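Local coordinates for leucine--trna ligase (Agrobacterium radiobacter, PDB 5AH5), which probably catalyses the ATP-dependent attachment of leucine to tRNA(Leu), at residues 520-525 with 674-679; 597-602 with 607-612; 667-672 with 739-744; 683-688 with 713-718. All coordinates share one frame; numbering follows the deposited sequence.

Contact 1 (520-525 with 674-679); sequences ADVYIG and ERFHFN. With LSS (5'-O-(L-leucylsulfamoyl)adenosine), chain I; nucleotides of chain D.
Phe676 pushes its ring against Val522 and Ile524, two branched residues on one side of strand 520-524. From CB, which points at the strand, the side chain leads to a ring that carries Phe678 CZ over one face, 3.6 Å above the plane and offset toward the rim. Farther out, CE1 lies 3.8 Å from Val522 CG1, while CE2 sits 3.7 Å from Ile524 CD1. The tip, CZ, meets both residues: Ile524 CD1 approaches it at 3.5 Å, near the ring plane, and Val522 CG1 lies 3.6 Å from it. Val522 brings that methyl up by placing CG1 anti to its backbone N (chi1 170°). Tyr560 stacks with the same ring.

Phe676 also ends helix 653-674 as the C' residue of a Schellman motif, with the positive phi (67°) this position needs. Next comes His677, the N-cap of helix 678-695, whose ND1 donates to OP1 of A15 of chain D, the tRNA (2.9 Å, 170°). On the strand, Tyr523 faces the opposite way, and its OH approaches the bound leucyl-adenylate analogue. The two segments thus meet through carbon alone, which suits a buried seam between catalytic and tRNA-binding parts, while His677, Arg675 and Asn679 beside it reach RNA phosphates.

Contact 2 (597-602 with 607-612); sequences CYLLFK and APINWE. With nucleotides of chain D.
Tyr598 turns the edge of its ring toward the face of Trp611 in an offset edge-to-face pair, with centroids 5.2 Å apart and planes at 72°. Tyr598 CE2 comes within 3.5 Å of Trp611 CZ3. At the edge of the indole, near its plane, sits Leu599 CD2, 3.9 Å from that same CZ3. Phe601 looks away from the strand; O2' of A25 of chain D, the tRNA, lies at its ring edge, 3.5 Å from CE2.

Ile609 packs against Leu599 and Lys602 of the other segment. Its CD1, the end of a slender branch suited to lie against the C-terminal part of a helix, is 3.5 Å from Leu599 O and 3.8 Å from Lys602 CB. Lys602 adds its aliphatic stem there, and its carbonyl O accepts a 2.7 Å hydrogen bond from O2' of G12 of chain D.

Strand 609-610, paired in parallel with strand 565-566, packs by Ile609 against the C-terminal part of helix 592-601. That helix also packs on helix 48-66 through Leu599 and Leu600, and on helix 678-695 through Leu600 and Phe601.

Contact 3 (667-672 with 739-744); sequences GKVTAD and EPWPTI
Trp741 aims the rim of its indole at Thr670 and Val669 on helix 653-674, within the helical anticodon-binding domain. The loop that brings it follows helix 720-729. Because the ring meets the helix by its edge, the N-H can be used directly: NE1 donates to Thr670 OG1 over 2.8 Å, nearly straight at 167°, with the oxygen only 6° out of the ring plane. The Thr670 and Trp741 side chains run past each other in opposite directions. Val669 instead crosses the indole at about a right angle, setting CG1 in the ring plane 3.8 Å from CZ2. Pro742 CD lies over one face of the indole, 3.3 Å above the plane and offset toward the rim.

Tryptophan suits this place because one flat group offers both a donor and a broad apolar border. Threonine answers with a hydroxyl set beside its own backbone N (chi1 -54°), near enough to the helix to bond Ile666 O as well. Farther along, Ile744 CD1 lies 3.8 Å from Gly667 CA, a position where the missing side chain lets the loop come close. A water donates both to Thr670 OG1 (3.1 Å) and to Pro742 O (2.7 Å).

Contact 4 (683-688 with 713-718); sequences AAIMSV and RLLAPF. With nucleotides of chain D.
Ile685 sends its long branch out with CG1 anti to the carbonyl carbon (chi1 -67°) and CD1 extended beyond it (chi2 158°), so that this methyl reaches the segment from Leu714 to Phe718. There CD1 lies 3.5 Å from Leu714 O and 3.7 Å from Phe718 CE2. Phe718 swings its ring toward helix 678-695 by a similar first torsion (-54°), and the Leu714 carbonyl oxygen lies in the plane of that ring, at its edge. The rest of Ile685 packs on Leu714 and Leu715: CG1 is 4.2 Å from Leu714 CB, and CG2 is 4.2 Å from Leu715 CD1.

A beta-branched residue with one long arm fits well here, since it packs against both leucines and still touches the ring. Away from this seam the helix meets tRNA: Ala683, small enough to admit a ribose, has CB 3.5 Å from O2' of C24 of chain D. With Val669 of helix 653-674 also packed on Ile685, these residues form the apolar interior of a helix bundle, as in the anticodon-binding domain of the leucyl, isoleucyl, valyl and methionyl synthetases.

In the fold
Contacts 1 and 4 are buried and join their segments by apolar side chains; contacts 2 and 3 are partly buried. In contact 3 a tryptophan hydrogen bond and a bridging water join the carbon packing, while contact 2 combines an aromatic pair with aliphatic packing. Helix 678-695 serves contacts 1 and 4, and helix 653-674, which contributes to contact 3, precedes it in the chain. Phe678 CD1 approaches Phe718 CE1 at 4.2 Å, linking contacts 1 and 4, and Trp741 CZ2 lies 3.7 Å from Leu714 CD2, tying contact 3 to contact 4. Contact 2, on helix 592-601, reaches contact 4 through Leu600 and Phe718. All four contacts border the tRNA.

Contact 1 (520-525 with 674-679)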
# COMPACT_ATOMS: atom_id res chain seq x y z
N ALA B 520 5.97 -4.75 -9.38
CA ALA B 520 6.84 -4.58 -8.23
C ALA B 520 6.76 -5.86 -7.36
O ALA B 520 5.73 -6.38 -7.15
CB ALA B 520 6.46 -3.38 -7.41
N ASP B 521 7.87 -6.38 -6.93
CA ASP B 521 7.86 -7.57 -6.06
C ASP B 521 7.33 -7.22 -4.69
O ASP B 521 6.58 -7.98 -4.11
CB ASP B 521 9.27 -8.11 -5.95
CG ASP B 521 9.82 -8.53 -7.31
OD1 ASP B 521 9.48 -9.65 -7.77
OD2 ASP B 521 10.51 -7.71 -7.96
N VAL B 522 7.80 -6.13 -4.13
CA VAL B 522 7.44 -5.73 -2.77
C VAL B 522 7.04 -4.25 -2.82
O VAL B 522 7.75 -3.45 -3.39
CB VAL B 522 8.61 -5.99 -1.84
CG1 VAL B 522 8.39 -5.38 -0.50
CG2 VAL B 522 8.90 -7.53 -1.71
N TYR B 523 5.87 -3.94 -2.27
CA TYR B 523 5.38 -2.58 -2.05
C TYR B 523 5.03 -2.36 -0.58
O TYR B 523 4.23 -3.10 -0.03
CB TYR B 523 4.14 -2.35 -2.86
CG TYR B 523 3.75 -0.89 -3.05
CD1 TYR B 523 4.71 0.12 -3.20
CD2 TYR B 523 2.44 -0.54 -3.23
CE1 TYR B 523 4.35 1.47 -3.50
CE2 TYR B 523 2.07 0.80 -3.48
CZ TYR B 523 3.05 1.80 -3.62
OH TYR B 523 2.69 3.14 -3.93
N ILE B 524 5.64 -1.38 0.03
CA ILE B 524 5.50 -1.11 1.46
C ILE B 524 4.81 0.23 1.67
O ILE B 524 5.38 1.25 1.32
CB ILE B 524 6.88 -0.99 2.11
CG1 ILE B 524 7.82 -2.17 1.63
CG2 ILE B 524 6.75 -1.01 3.62
CD1 ILE B 524 9.28 -1.97 1.96
N GLY B 525 3.63 0.23 2.27
CA GLY B 525 3.00 1.47 2.70
C GLY B 525 1.73 1.29 3.50
O GLY B 525 1.25 0.18 3.69
N GLU B 674 13.16 -11.39 4.24
CA GLU B 674 12.30 -11.49 3.09
C GLU B 674 10.83 -11.67 3.40
O GLU B 674 10.00 -11.45 2.52
CB GLU B 674 12.85 -12.46 2.05
CG GLU B 674 12.38 -13.86 2.08
CD GLU B 674 13.30 -14.79 1.26
OE1 GLU B 674 13.99 -14.31 0.31
OE2 GLU B 674 13.33 -16.00 1.59
N ARG B 675 10.46 -11.97 4.66
CA ARG B 675 9.03 -11.94 4.95
C ARG B 675 8.67 -10.82 5.95
O ARG B 675 7.60 -10.89 6.58
CB ARG B 675 8.53 -13.33 5.41
CG ARG B 675 9.07 -13.75 6.76
CD ARG B 675 8.61 -15.15 7.19
NE ARG B 675 9.32 -15.50 8.41
CZ ARG B 675 8.82 -16.23 9.40
NH1 ARG B 675 7.60 -16.73 9.35
NH2 ARG B 675 9.57 -16.46 10.47
N PHE B 676 9.56 -9.84 6.09
CA PHE B 676 9.40 -8.67 6.95
C PHE B 676 9.37 -8.92 8.46
O PHE B 676 8.84 -8.09 9.21
CB PHE B 676 8.15 -7.82 6.49
CG PHE B 676 8.43 -6.91 5.29
CD1 PHE B 676 8.89 -7.44 4.10
CD2 PHE B 676 8.18 -5.53 5.36
CE1 PHE B 676 9.12 -6.62 3.00
CE2 PHE B 676 8.45 -4.68 4.29
CZ PHE B 676 8.91 -5.21 3.10
N HIS B 677 9.92 -10.05 8.90
CA HIS B 677 10.14 -10.32 10.32
C HIS B 677 11.48 -9.76 10.75
O HIS B 677 12.36 -10.51 11.25
CB HIS B 677 10.00 -11.84 10.57
CG HIS B 677 8.59 -12.32 10.45
ND1 HIS B 677 8.09 -13.36 11.21
CD2 HIS B 677 7.53 -11.80 9.78
CE1 HIS B 677 6.81 -13.51 10.94
NE2 HIS B 677 6.45 -12.58 10.07
N PHE B 678 11.62 -8.41 10.65
CA PHE B 678 12.87 -7.76 10.92
C PHE B 678 13.21 -7.88 12.36
O PHE B 678 14.42 -7.94 12.71
CB PHE B 678 12.85 -6.24 10.57
CG PHE B 678 12.45 -5.97 9.17
CD1 PHE B 678 13.32 -6.19 8.13
CD2 PHE B 678 11.17 -5.54 8.89
CE1 PHE B 678 12.95 -5.93 6.82
CE2 PHE B 678 10.76 -5.30 7.59
CZ PHE B 678 11.66 -5.50 6.55
N ASN B 679 12.21 -7.81 13.21
CA ASN B 679 12.52 -7.86 14.65
C ASN B 679 13.09 -9.23 15.01
O ASN B 679 14.07 -9.30 15.74
CB ASN B 679 11.33 -7.55 15.55
CG ASN B 679 10.16 -8.44 15.29
OD1 ASN B 679 10.07 -9.04 14.23
ND2 ASN B 679 9.24 -8.53 16.25
C1 LSS I . 1.37 9.44 0.89
N1 LSS I . 3.75 5.84 10.75
O1 LSS I . 0.60 8.85 1.61
S1 LSS I . 2.64 10.35 2.80
C2 LSS I . 3.96 4.95 9.78
N2 LSS I . 2.36 10.19 1.34
O2 LSS I . 1.70 5.31 5.41
N3 LSS I . 3.93 5.26 8.47
O3 LSS I . 3.20 4.61 3.21
C4 LSS I . 3.70 6.55 8.12
N4 LSS I . 1.96 10.39 -1.34
O4 LSS I . 4.71 7.08 4.80
C5 LSS I . 3.39 7.51 9.08
O5 LSS I . 3.03 8.92 3.39
C6 LSS I . 3.40 7.13 10.41
N6 LSS I . 3.16 8.08 11.36
C7 LSS I . 1.11 7.68 -2.61
N7 LSS I . 3.15 8.68 8.43
C8 LSS I . 3.25 8.44 7.10
C9 LSS I . 1.40 7.96 -1.14
N9 LSS I . 3.62 7.15 6.92
CA LSS I . 1.17 9.38 -0.60
C10 LSS I . -0.41 7.76 -2.84
C11 LSS I . 1.75 6.30 -2.99
O1A LSS I . 1.57 10.81 3.70
C21 LSS I . 3.80 6.44 5.67
C22 LSS I . 2.53 6.32 4.90
C23 LSS I . 3.02 6.03 3.48
C24 LSS I . 4.32 6.81 3.47
C25 LSS I . 4.16 8.21 2.88
O2A LSS I . 3.83 11.13 3.05
P A D 15 8.59 -14.93 14.53
OP1 A D 15 9.45 -14.88 13.33
OP2 A D 15 7.26 -14.35 14.52
O5' A D 15 8.43 -16.47 14.93
C5' A D 15 9.56 -17.36 15.08
C4' A D 15 9.09 -18.70 15.65
O4' A D 15 8.78 -18.60 17.07
C3' A D 15 7.80 -19.26 15.05
O3' A D 15 8.09 -20.04 13.92
C2' A D 15 7.31 -20.22 16.13
O2' A D 15 7.99 -21.45 16.11
C1' A D 15 7.72 -19.50 17.40
N9 A D 15 6.59 -18.75 17.94
C8 A D 15 6.17 -17.48 17.63
N7 A D 15 5.11 -17.10 18.30
C5 A D 15 4.84 -18.18 19.13
C6 A D 15 3.85 -18.40 20.11
N6 A D 15 2.92 -17.50 20.43
N1 A D 15 3.84 -19.60 20.74
C2 A D 15 4.78 -20.49 20.42
N3 A D 15 5.77 -20.39 19.54
C4 A D 15 5.74 -19.20 18.91

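Contact 2 (597-602 with 607-612)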
# COMPACT_ATOMS: atom_id res chain seq x y z
N CYS B 597 17.45 0.64 13.49
CA CYS B 597 17.35 -0.69 14.22
C CYS B 597 16.32 -0.68 15.35
O CYS B 597 15.61 -1.66 15.53
CB CYS B 597 18.71 -1.10 14.77
SG CYS B 597 19.81 -1.70 13.46
N TYR B 598 16.18 0.45 16.07
CA TYR B 598 15.06 0.58 17.05
C TYR B 598 13.74 0.44 16.38
O TYR B 598 12.91 -0.31 16.87
CB TYR B 598 15.15 1.89 17.84
CG TYR B 598 13.94 2.31 18.69
CD1 TYR B 598 13.52 1.58 19.83
CD2 TYR B 598 13.20 3.44 18.35
CE1 TYR B 598 12.43 2.00 20.60
CE2 TYR B 598 12.11 3.85 19.13
CZ TYR B 598 11.73 3.12 20.25
OH TYR B 598 10.66 3.56 21.01
N LEU B 599 13.50 1.14 15.27
CA LEU B 599 12.20 0.98 14.59
C LEU B 599 11.95 -0.41 14.08
O LEU B 599 10.79 -0.84 13.94
CB LEU B 599 12.04 1.95 13.41
CG LEU B 599 11.93 3.43 13.87
CD1 LEU B 599 12.27 4.37 12.71
CD2 LEU B 599 10.54 3.71 14.42
N LEU B 600 13.00 -1.08 13.64
CA LEU B 600 12.82 -2.39 13.06
C LEU B 600 12.69 -3.48 14.18
O LEU B 600 11.99 -4.44 14.01
CB LEU B 600 13.96 -2.73 12.08
CG LEU B 600 14.00 -1.95 10.73
CD1 LEU B 600 15.01 -2.60 9.82
CD2 LEU B 600 12.66 -1.97 10.06
N PHE B 601 13.40 -3.32 15.27
CA PHE B 601 13.40 -4.30 16.37
C PHE B 601 12.24 -4.10 17.39
O PHE B 601 11.92 -4.99 18.12
CB PHE B 601 14.77 -4.27 17.06
CG PHE B 601 14.90 -5.20 18.25
CD1 PHE B 601 14.91 -6.57 18.07
CD2 PHE B 601 15.10 -4.68 19.54
CE1 PHE B 601 15.04 -7.43 19.17
CE2 PHE B 601 15.28 -5.52 20.64
CZ PHE B 601 15.24 -6.91 20.46
N LYS B 602 11.57 -2.94 17.40
CA LYS B 602 10.64 -2.62 18.48
C LYS B 602 9.45 -3.57 18.50
O LYS B 602 9.07 -4.03 19.55
CB LYS B 602 10.17 -1.15 18.39
CG LYS B 602 9.14 -0.72 19.41
CD LYS B 602 9.65 -0.83 20.83
CE LYS B 602 8.80 0.02 21.76
NZ LYS B 602 8.86 -0.47 23.15
N ALA B 607 2.71 -3.60 13.33
CA ALA B 607 2.11 -3.11 14.55
C ALA B 607 2.60 -1.72 14.92
O ALA B 607 3.73 -1.35 14.58
CB ALA B 607 2.41 -4.06 15.72
N PRO B 608 1.80 -0.99 15.74
CA PRO B 608 2.13 0.41 16.15
C PRO B 608 3.32 0.52 17.04
O PRO B 608 3.57 -0.40 17.78
CB PRO B 608 0.88 0.91 16.91
CG PRO B 608 -0.20 -0.13 16.65
CD PRO B 608 0.40 -1.39 16.08
N ILE B 609 4.09 1.59 16.89
CA ILE B 609 5.15 1.96 17.79
C ILE B 609 4.76 3.26 18.47
O ILE B 609 4.37 4.25 17.77
CB ILE B 609 6.49 2.15 17.08
CG1 ILE B 609 7.05 0.82 16.60
CG2 ILE B 609 7.52 2.81 17.97
CD1 ILE B 609 8.31 0.86 15.78
N ASN B 610 4.92 3.30 19.80
CA ASN B 610 4.86 4.54 20.56
C ASN B 610 6.22 5.11 20.68
O ASN B 610 7.01 4.62 21.46
CB ASN B 610 4.14 4.35 21.90
CG ASN B 610 2.67 3.96 21.70
OD1 ASN B 610 2.10 4.14 20.63
ND2 ASN B 610 2.11 3.33 22.68
N TRP B 611 6.52 6.18 19.91
CA TRP B 611 7.89 6.61 19.76
C TRP B 611 8.35 7.37 21.00
O TRP B 611 7.64 8.25 21.45
CB TRP B 611 8.07 7.52 18.51
CG TRP B 611 9.39 8.17 18.51
CD1 TRP B 611 9.71 9.32 19.10
CD2 TRP B 611 10.60 7.67 17.91
NE1 TRP B 611 11.06 9.58 18.94
CE2 TRP B 611 11.60 8.58 18.19
CE3 TRP B 611 10.90 6.56 17.15
CZ2 TRP B 611 12.89 8.39 17.79
CZ3 TRP B 611 12.18 6.39 16.73
CH2 TRP B 611 13.16 7.26 17.05
N GLU B 612 9.54 7.03 21.50
CA GLU B 612 10.26 7.79 22.54
C GLU B 612 11.58 8.32 21.93
O GLU B 612 12.31 7.51 21.37
CB GLU B 612 10.62 6.85 23.71
CG GLU B 612 9.45 6.06 24.29
CD GLU B 612 9.80 4.71 24.91
OE1 GLU B 612 10.21 3.76 24.17
OE2 GLU B 612 9.62 4.60 26.14
P A D 25 19.20 -10.29 24.12
OP1 A D 25 20.63 -10.04 24.01
OP2 A D 25 18.56 -10.81 25.32
O5' A D 25 18.42 -8.94 23.74
C5' A D 25 18.16 -7.97 24.70
C4' A D 25 17.11 -7.01 24.19
O4' A D 25 15.92 -7.77 23.85
C3' A D 25 16.67 -6.04 25.28
O3' A D 25 17.50 -4.91 25.29
C2' A D 25 15.23 -5.77 24.93
O2' A D 25 15.03 -4.74 24.03
C1' A D 25 14.78 -7.11 24.36
N9 A D 25 14.14 -7.97 25.34
C8 A D 25 14.56 -9.18 25.85
N7 A D 25 13.71 -9.73 26.68
C5 A D 25 12.67 -8.81 26.74
C6 A D 25 11.45 -8.80 27.45
N6 A D 25 11.07 -9.78 28.26
N1 A D 25 10.62 -7.75 27.26
C2 A D 25 11.00 -6.77 26.43
N3 A D 25 12.12 -6.66 25.72
C4 A D 25 12.90 -7.75 25.89
P G D 12 2.50 -4.93 26.16
OP1 G D 12 1.33 -4.20 25.66
OP2 G D 12 2.35 -6.37 26.49
O5' G D 12 3.73 -4.83 25.15
C5' G D 12 4.14 -3.56 24.61
C4' G D 12 5.32 -3.70 23.68
O4' G D 12 6.52 -4.04 24.41
C3' G D 12 5.25 -4.78 22.62
O3' G D 12 4.45 -4.39 21.56
C2' G D 12 6.70 -4.87 22.21
O2' G D 12 7.24 -3.79 21.47
C1' G D 12 7.35 -4.86 23.58
N9 G D 12 7.50 -6.19 24.19
C8 G D 12 6.66 -6.80 25.09
N7 G D 12 7.08 -7.98 25.46
C5 G D 12 8.31 -8.12 24.83
C6 G D 12 9.22 -9.21 24.83
O6 G D 12 9.15 -10.26 25.49
N1 G D 12 10.31 -8.96 24.01
C2 G D 12 10.48 -7.84 23.23
N2 G D 12 11.59 -7.78 22.48
N3 G D 12 9.64 -6.82 23.22
C4 G D 12 8.56 -7.04 24.01
P C D 24 17.52 -15.79 24.33
OP1 C D 24 18.91 -16.17 24.14
OP2 C D 24 16.90 -15.62 25.63
O5' C D 24 17.32 -14.34 23.65
C5' C D 24 17.85 -14.06 22.34
C4' C D 24 17.35 -12.69 21.85
O4' C D 24 15.94 -12.77 21.53
C3' C D 24 17.42 -11.58 22.86
O3' C D 24 18.78 -11.19 22.95
C2' C D 24 16.43 -10.60 22.27
O2' C D 24 16.84 -9.99 21.05
C1' C D 24 15.32 -11.55 21.84
N1 C D 24 14.31 -11.76 22.87
C2 C D 24 13.36 -10.76 23.04
O2 C D 24 13.41 -9.77 22.30
N3 C D 24 12.42 -10.89 23.99
C4 C D 24 12.41 -11.98 24.78
N4 C D 24 11.43 -12.10 25.68
C5 C D 24 13.40 -13.00 24.66
C6 C D 24 14.32 -12.85 23.71

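Contact 3 (667-672 with 739-744)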
# COMPACT_ATOMS: atom_id res chain seq x y z
N GLY B 667 20.50 -18.55 7.91
CA GLY B 667 19.23 -19.03 7.36
C GLY B 667 18.04 -18.22 7.86
O GLY B 667 17.09 -17.94 7.11
N LYS B 668 18.09 -17.88 9.14
CA LYS B 668 16.98 -17.26 9.79
C LYS B 668 16.86 -15.73 9.41
O LYS B 668 15.78 -15.29 9.11
CB LYS B 668 17.14 -17.46 11.28
CG LYS B 668 15.92 -17.12 12.09
CD LYS B 668 16.07 -17.78 13.46
CE LYS B 668 15.38 -17.01 14.57
NZ LYS B 668 16.09 -17.23 15.87
N VAL B 669 17.98 -15.04 9.37
CA VAL B 669 18.09 -13.67 8.97
C VAL B 669 17.63 -13.52 7.54
O VAL B 669 16.80 -12.66 7.26
CB VAL B 669 19.50 -13.14 9.13
CG1 VAL B 669 19.63 -11.75 8.45
CG2 VAL B 669 19.79 -13.00 10.60
N THR B 670 18.12 -14.41 6.66
CA THR B 670 17.72 -14.45 5.25
C THR B 670 16.19 -14.58 5.08
O THR B 670 15.50 -13.72 4.44
CB THR B 670 18.50 -15.58 4.46
OG1 THR B 670 19.92 -15.43 4.63
CG2 THR B 670 18.19 -15.52 3.00
N ALA B 671 15.64 -15.62 5.68
CA ALA B 671 14.20 -15.91 5.56
C ALA B 671 13.36 -14.80 6.23
O ALA B 671 12.30 -14.44 5.71
CB ALA B 671 13.85 -17.28 6.17
N ASP B 672 13.82 -14.27 7.37
CA ASP B 672 13.03 -13.32 8.11
C ASP B 672 12.96 -11.92 7.42
O ASP B 672 11.95 -11.31 7.47
CB ASP B 672 13.51 -13.18 9.53
CG ASP B 672 12.98 -14.38 10.47
OD1 ASP B 672 11.98 -15.11 10.14
OD2 ASP B 672 13.57 -14.53 11.54
N GLU B 739 29.63 -7.15 -0.70
CA GLU B 739 30.13 -8.53 -0.51
C GLU B 739 28.93 -9.43 -0.80
O GLU B 739 27.83 -9.09 -0.45
CB GLU B 739 30.68 -8.67 0.89
CG GLU B 739 31.46 -9.93 1.19
CD GLU B 739 32.79 -10.04 0.45
OE1 GLU B 739 33.53 -9.06 0.28
OE2 GLU B 739 33.12 -11.19 0.08
N PRO B 740 29.12 -10.55 -1.53
CA PRO B 740 28.03 -11.52 -1.64
C PRO B 740 27.44 -11.91 -0.26
O PRO B 740 28.16 -12.01 0.75
CB PRO B 740 28.66 -12.74 -2.36
CG PRO B 740 30.00 -12.32 -2.79
CD PRO B 740 30.39 -11.04 -2.07
N TRP B 741 26.12 -12.09 -0.22
CA TRP B 741 25.43 -12.39 1.01
C TRP B 741 25.87 -13.81 1.47
O TRP B 741 26.08 -14.68 0.65
CB TRP B 741 23.96 -12.39 0.74
CG TRP B 741 23.07 -12.65 1.94
CD1 TRP B 741 22.26 -13.74 2.12
CD2 TRP B 741 22.79 -11.75 3.03
NE1 TRP B 741 21.55 -13.59 3.29
CE2 TRP B 741 21.89 -12.40 3.88
CE3 TRP B 741 23.30 -10.50 3.42
CZ2 TRP B 741 21.42 -11.81 5.08
CZ3 TRP B 741 22.85 -9.93 4.63
CH2 TRP B 741 21.91 -10.59 5.43
N PRO B 742 25.97 -14.04 2.79
CA PRO B 742 26.39 -15.38 3.19
C PRO B 742 25.40 -16.44 2.80
O PRO B 742 24.15 -16.21 2.76
CB PRO B 742 26.44 -15.29 4.71
CG PRO B 742 26.50 -13.85 5.03
CD PRO B 742 25.80 -13.14 3.92
N THR B 743 25.93 -17.63 2.56
CA THR B 743 25.13 -18.83 2.30
C THR B 743 25.40 -19.91 3.35
O THR B 743 26.51 -20.03 3.85
CB THR B 743 25.45 -19.37 0.90
OG1 THR B 743 26.83 -19.70 0.83
CG2 THR B 743 25.16 -18.29 -0.18
N ILE B 744 24.38 -20.70 3.66
CA ILE B 744 24.53 -21.79 4.60
C ILE B 744 25.58 -22.81 4.10
O ILE B 744 25.51 -23.27 2.98
CB ILE B 744 23.19 -22.47 4.85
CG1 ILE B 744 22.30 -21.56 5.67
CG2 ILE B 744 23.40 -23.77 5.63
CD1 ILE B 744 20.84 -21.99 5.69
O HOH W 1 21.59 -17.20 2.73

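Contact 4 (683-688 with 713-718)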
# COMPACT_ATOMS: atom_id res chain seq x y z
N ALA B 683 16.90 -10.12 16.46
CA ALA B 683 17.09 -11.01 17.68
C ALA B 683 18.09 -12.13 17.44
O ALA B 683 18.94 -12.42 18.27
CB ALA B 683 15.78 -11.56 18.15
N ALA B 684 18.06 -12.69 16.23
CA ALA B 684 18.98 -13.74 15.85
C ALA B 684 20.38 -13.26 15.83
O ALA B 684 21.28 -13.96 16.25
CB ALA B 684 18.58 -14.31 14.52
N ILE B 685 20.61 -12.02 15.40
CA ILE B 685 21.95 -11.46 15.40
C ILE B 685 22.45 -11.11 16.79
O ILE B 685 23.66 -11.20 17.11
CB ILE B 685 22.00 -10.19 14.47
CG1 ILE B 685 21.78 -10.57 12.98
CG2 ILE B 685 23.30 -9.45 14.64
CD1 ILE B 685 21.28 -9.43 12.08
N MET B 686 21.57 -10.57 17.61
CA MET B 686 21.90 -10.41 19.04
C MET B 686 22.22 -11.80 19.74
O MET B 686 23.13 -11.88 20.55
CB MET B 686 20.76 -9.74 19.80
CG MET B 686 20.50 -8.28 19.39
SD MET B 686 19.28 -7.43 20.43
CE MET B 686 17.93 -7.87 19.46
N SER B 687 21.50 -12.85 19.39
CA SER B 687 21.81 -14.23 19.90
C SER B 687 23.20 -14.60 19.55
O SER B 687 23.95 -15.01 20.40
CB SER B 687 20.90 -15.31 19.33
OG SER B 687 19.64 -15.29 19.95
N VAL B 688 23.59 -14.36 18.29
CA VAL B 688 24.97 -14.65 17.86
C VAL B 688 25.96 -13.83 18.62
O VAL B 688 27.04 -14.33 19.01
CB VAL B 688 25.12 -14.47 16.33
CG1 VAL B 688 26.56 -14.40 15.88
CG2 VAL B 688 24.35 -15.59 15.62
N ARG B 713 28.39 -9.07 8.37
CA ARG B 713 27.72 -9.28 7.10
C ARG B 713 26.21 -9.38 7.24
O ARG B 713 25.47 -8.74 6.49
CB ARG B 713 28.24 -10.46 6.37
CG ARG B 713 29.67 -10.28 5.94
CD ARG B 713 29.93 -11.06 4.68
NE ARG B 713 30.39 -12.38 4.90
CZ ARG B 713 30.32 -13.40 4.03
NH1 ARG B 713 29.72 -13.35 2.83
NH2 ARG B 713 30.85 -14.54 4.43
N LEU B 714 25.75 -10.10 8.25
CA LEU B 714 24.30 -10.21 8.50
C LEU B 714 23.67 -8.91 9.07
O LEU B 714 22.51 -8.70 8.91
CB LEU B 714 24.00 -11.37 9.47
CG LEU B 714 24.48 -12.76 8.93
CD1 LEU B 714 24.44 -13.83 10.05
CD2 LEU B 714 23.67 -13.19 7.72
N LEU B 715 24.43 -8.16 9.83
CA LEU B 715 24.01 -6.98 10.50
C LEU B 715 23.88 -5.78 9.51
O LEU B 715 23.04 -4.94 9.72
CB LEU B 715 25.03 -6.61 11.60
CG LEU B 715 24.72 -5.39 12.40
CD1 LEU B 715 23.44 -5.52 13.15
CD2 LEU B 715 25.89 -4.97 13.29
N ALA B 716 24.65 -5.82 8.42
CA ALA B 716 24.79 -4.73 7.45
C ALA B 716 23.53 -4.13 6.88
O ALA B 716 23.52 -2.94 6.73
CB ALA B 716 25.70 -5.12 6.30
N PRO B 717 22.52 -4.94 6.53
CA PRO B 717 21.30 -4.41 6.04
C PRO B 717 20.53 -3.56 7.07
O PRO B 717 19.80 -2.62 6.64
CB PRO B 717 20.49 -5.64 5.66
CG PRO B 717 21.46 -6.72 5.38
CD PRO B 717 22.60 -6.41 6.31
N PHE B 718 20.73 -3.87 8.36
CA PHE B 718 20.05 -3.24 9.49
C PHE B 718 20.79 -2.06 9.99
O PHE B 718 20.17 -1.04 10.34
CB PHE B 718 19.84 -4.27 10.69
CG PHE B 718 19.15 -5.51 10.27
CD1 PHE B 718 17.80 -5.55 10.20
CD2 PHE B 718 19.89 -6.62 9.87
CE1 PHE B 718 17.15 -6.67 9.78
CE2 PHE B 718 19.25 -7.75 9.42
CZ PHE B 718 17.89 -7.78 9.39
P C D 24 17.52 -15.79 24.33
OP1 C D 24 18.91 -16.17 24.14
OP2 C D 24 16.90 -15.62 25.63
O5' C D 24 17.32 -14.34 23.65
C5' C D 24 17.85 -14.06 22.34
C4' C D 24 17.35 -12.69 21.85
O4' C D 24 15.94 -12.77 21.53
C3' C D 24 17.42 -11.58 22.86
O3' C D 24 18.78 -11.19 22.95
C2' C D 24 16.43 -10.60 22.27
O2' C D 24 16.84 -9.99 21.05
C1' C D 24 15.32 -11.55 21.84
N1 C D 24 14.31 -11.76 22.87
C2 C D 24 13.36 -10.76 23.04
O2 C D 24 13.41 -9.77 22.30
N3 C D 24 12.42 -10.89 23.99
C4 C D 24 12.41 -11.98 24.78
N4 C D 24 11.43 -12.10 25.68
C5 C D 24 13.40 -13.00 24.66
C6 C D 24 14.32 -12.85 23.71